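Local coordinates for TarM (Staphylococcus aureus subsp. aureus 21178, PDB 4X7R), which is a glycosyltransferase of the GT-B fold, with two Rossmann-like domains joined to a long antiparallel beta-sheet extension, at residues 278-283 with 485-490. The protein carries 1 engineered substitution. Sequence-based numbering, arbitrary orientation.
Sequences GVIVLT and EKWLNL
Ile280, on a parallel strand of the N-terminal Rossmann-like domain of this GT-B enzyme, meets Trp487 and Leu490 of the C-terminal helix 480-492. Many GT-B proteins end this way: the chain finishes the second domain, then crosses back so that its last helix packs on the first. The strand begins at Gly278, whose backbone, with a phi of 165°, takes a conformation that suits glycine; the contact itself is made by Ile280 against Trp487 and Leu490. Backbone hydrogen bonds from Gly278 and Ile280 reach strand 243-247 and its end, while Val279 bonds to the stretch around strand 299-301 and turns its own side chain to the other face of the sheet, away from the helix. Ile280 then does the touching. Its CG1 lies beside the backbone N (chi1 -75°), which carries the longer branch out to the helix. There CG1 sits 4.0 Å from Trp487 CH2, and CD1 is equally close, 4.0 Å, to Trp487 CZ3, so the six-membered end of the indole meets the isoleucine branch at a slant. Phe29 packs edge-to-face with the same indole, and Val247 and Ile302 also touch it, which should restrict its rotation. One turn along from Trp487, Leu490 also lies against Tyr245 and Phe300, and it meets the isoleucine tip to tip, Leu490 CD1 standing 3.8 Å from Ile280 CD1. Past Val281, which packs on helix 284-293, the chain leaves the strand: Leu282 touches the bound (2S)-2,3-dihydroxypropyl 2-acetamido-2-deoxy-alpha-D-glucopyranoside. The chain thus passes from the helix interface at Ile280 to the ligand pocket at Leu282 in two residues. Thr283 takes the N-cap position of helix 284-293, its OG1 making a weak hydrogen bond to Gln286 N.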
ATOM      1  N   GLY A 278       8.541 -10.932  18.392  1.00 37.86           N
ATOM      2  CA  GLY A 278       9.399  -9.801  18.115  1.00 35.67           C
ATOM      3  C   GLY A 278       8.792  -8.701  17.280  1.00 37.79           C
ATOM      4  O   GLY A 278       7.889  -8.925  16.471  1.00 36.47           O
ATOM      5  N   VAL A 279       9.307  -7.492  17.490  1.00 32.43           N
ATOM      6  CA  VAL A 279       8.920  -6.319  16.719  1.00 30.67           C
ATOM      7  C   VAL A 279      10.174  -5.905  15.951  1.00 35.90           C
ATOM      8  O   VAL A 279      11.243  -5.689  16.539  1.00 34.12           O
ATOM      9  CB  VAL A 279       8.299  -5.220  17.604  1.00 33.02           C
ATOM     10  CG1 VAL A 279       8.193  -3.883  16.855  1.00 32.08           C
ATOM     11  CG2 VAL A 279       6.919  -5.673  18.109  1.00 32.29           C
ATOM     12  N   ILE A 280      10.052  -5.885  14.624  1.00 34.35           N
ATOM     13  CA  ILE A 280      11.154  -5.581  13.716  1.00 33.81           C
ATOM     14  C   ILE A 280      11.109  -4.138  13.261  1.00 37.02           C
ATOM     15  O   ILE A 280      10.052  -3.637  12.886  1.00 36.82           O
ATOM     16  CB  ILE A 280      11.219  -6.591  12.511  1.00 36.43           C
ATOM     17  CG1 ILE A 280      11.790  -7.970  12.932  1.00 37.10           C
ATOM     18  CG2 ILE A 280      12.073  -6.037  11.331  1.00 35.60           C
ATOM     19  CD1 ILE A 280      10.932  -8.871  13.738  1.00 36.50           C
ATOM     20  N   VAL A 281      12.275  -3.470  13.307  1.00 32.58           N
ATOM     21  CA  VAL A 281      12.463  -2.123  12.789  1.00 30.15           C
ATOM     22  C   VAL A 281      13.531  -2.233  11.722  1.00 33.06           C
ATOM     23  O   VAL A 281      14.300  -3.185  11.735  1.00 30.79           O
ATOM     24  CB  VAL A 281      12.703  -1.013  13.832  1.00 32.21           C
ATOM     25  CG1 VAL A 281      11.474  -0.841  14.719  1.00 32.12           C
ATOM     26  CG2 VAL A 281      13.969  -1.263  14.657  1.00 31.22           C
ATOM     27  N   LEU A 282      13.589  -1.269  10.807  1.00 30.77           N
ATOM     28  CA  LEU A 282      14.483  -1.379   9.673  1.00 30.14           C
ATOM     29  C   LEU A 282      15.903  -0.895   9.887  1.00 34.38           C
ATOM     30  O   LEU A 282      16.780  -1.274   9.103  1.00 32.45           O
ATOM     31  CB  LEU A 282      13.856  -0.731   8.431  1.00 29.56           C
ATOM     32  CG  LEU A 282      12.450  -1.259   8.022  1.00 31.86           C
ATOM     33  CD1 LEU A 282      11.759  -0.255   7.101  1.00 29.96           C
ATOM     34  CD2 LEU A 282      12.549  -2.641   7.373  1.00 32.23           C
ATOM     35  N   THR A 283      16.132  -0.021  10.891  1.00 30.26           N
ATOM     36  CA  THR A 283      17.485   0.513  11.131  1.00 29.88           C
ATOM     37  C   THR A 283      17.868   0.335  12.586  1.00 34.11           C
ATOM     38  O   THR A 283      16.987   0.156  13.431  1.00 32.49           O
ATOM     39  CB  THR A 283      17.598   2.015  10.696  1.00 34.71           C
ATOM     40  OG1 THR A 283      16.829   2.797  11.570  1.00 32.39           O
ATOM     41  CG2 THR A 283      17.136   2.276   9.248  1.00 32.50           C
ATOM     42  N   GLU A 485      19.504 -14.645   7.279  1.00 34.20           N
ATOM     43  CA  GLU A 485      20.008 -15.245   8.525  1.00 34.86           C
ATOM     44  C   GLU A 485      19.455 -14.545   9.770  1.00 37.74           C
ATOM     45  O   GLU A 485      19.221 -15.216  10.762  1.00 39.22           O
ATOM     46  CB  GLU A 485      21.527 -15.254   8.550  1.00 36.00           C
ATOM     47  CG  GLU A 485      22.129 -16.297   7.619  1.00 35.42           C
ATOM     48  CD  GLU A 485      23.555 -15.952   7.210  1.00 51.96           C
ATOM     49  OE1 GLU A 485      24.229 -15.202   7.954  1.00 43.93           O
ATOM     50  OE2 GLU A 485      23.989 -16.405   6.126  1.00 53.23           O
ATOM     51  N   LYS A 486      19.217 -13.209   9.707  1.00 30.49           N
ATOM     52  CA  LYS A 486      18.607 -12.454  10.795  1.00 30.69           C
ATOM     53  C   LYS A 486      17.194 -12.924  11.083  1.00 35.51           C
ATOM     54  O   LYS A 486      16.843 -13.073  12.255  1.00 37.51           O
ATOM     55  CB  LYS A 486      18.637 -10.937  10.539  1.00 32.50           C
ATOM     56  CG  LYS A 486      20.016 -10.361  10.890  1.00 30.52           C
ATOM     57  CD  LYS A 486      20.182  -8.969  10.299  1.00 29.20           C
ATOM     58  CE  LYS A 486      21.592  -8.465  10.568  1.00 36.90           C
ATOM     59  NZ  LYS A 486      21.627  -6.989  10.510  1.00 41.01           N
ATOM     60  N   TRP A 487      16.394 -13.167  10.030  1.00 31.37           N
ATOM     61  CA  TRP A 487      15.032 -13.680  10.149  1.00 32.02           C
ATOM     62  C   TRP A 487      15.050 -15.104  10.687  1.00 37.53           C
ATOM     63  O   TRP A 487      14.257 -15.413  11.576  1.00 37.53           O
ATOM     64  CB  TRP A 487      14.310 -13.669   8.776  1.00 30.88           C
ATOM     65  CG  TRP A 487      13.733 -12.329   8.394  1.00 30.99           C
ATOM     66  CD1 TRP A 487      14.139 -11.521   7.370  1.00 33.14           C
ATOM     67  CD2 TRP A 487      12.603 -11.673   9.008  1.00 30.30           C
ATOM     68  NE1 TRP A 487      13.344 -10.394   7.315  1.00 32.14           N
ATOM     69  CE2 TRP A 487      12.389 -10.468   8.306  1.00 34.45           C
ATOM     70  CE3 TRP A 487      11.771 -11.980  10.094  1.00 31.61           C
ATOM     71  CZ2 TRP A 487      11.327  -9.600   8.618  1.00 33.43           C
ATOM     72  CZ3 TRP A 487      10.734 -11.116  10.417  1.00 33.59           C
ATOM     73  CH2 TRP A 487      10.518  -9.943   9.684  1.00 33.77           C
ATOM     74  N   LEU A 488      15.916 -15.974  10.125  1.00 35.50           N
ATOM     75  CA  LEU A 488      16.071 -17.393  10.525  1.00 37.33           C
ATOM     76  C   LEU A 488      16.502 -17.544  11.996  1.00 41.92           C
ATOM     77  O   LEU A 488      16.012 -18.432  12.685  1.00 43.33           O
ATOM     78  CB  LEU A 488      17.019 -18.163   9.565  1.00 37.50           C
ATOM     79  CG  LEU A 488      16.444 -18.447   8.165  1.00 43.36           C
ATOM     80  CD1 LEU A 488      17.410 -19.281   7.324  1.00 45.19           C
ATOM     81  CD2 LEU A 488      15.133 -19.238   8.243  1.00 45.12           C
ATOM     82  N   ASN A 489      17.353 -16.636  12.478  1.00 38.26           N
ATOM     83  CA  ASN A 489      17.792 -16.565  13.872  1.00 39.59           C
ATOM     84  C   ASN A 489      16.568 -16.445  14.831  1.00 45.44           C
ATOM     85  O   ASN A 489      16.526 -17.136  15.846  1.00 48.16           O
ATOM     86  CB  ASN A 489      18.735 -15.371  14.050  1.00 37.79           C
ATOM     87  CG  ASN A 489      19.281 -15.228  15.448  1.00 55.52           C
ATOM     88  OD1 ASN A 489      19.823 -16.169  16.028  1.00 46.00           O
ATOM     89  ND2 ASN A 489      19.097 -14.058  16.028  1.00 50.68           N
ATOM     90  N   LEU A 490      15.571 -15.614  14.472  1.00 39.40           N
ATOM     91  CA  LEU A 490      14.314 -15.433  15.226  1.00 38.22           C
ATOM     92  C   LEU A 490      13.392 -16.640  15.103  1.00 43.49           C
ATOM     93  O   LEU A 490      12.883 -17.120  16.118  1.00 43.80           O
ATOM     94  CB  LEU A 490      13.556 -14.166  14.773  1.00 36.29           C
ATOM     95  CG  LEU A 490      14.255 -12.844  15.001  1.00 39.63           C
ATOM     96  CD1 LEU A 490      13.416 -11.685  14.463  1.00 37.51           C
ATOM     97  CD2 LEU A 490      14.604 -12.633  16.501  1.00 41.95           C
TER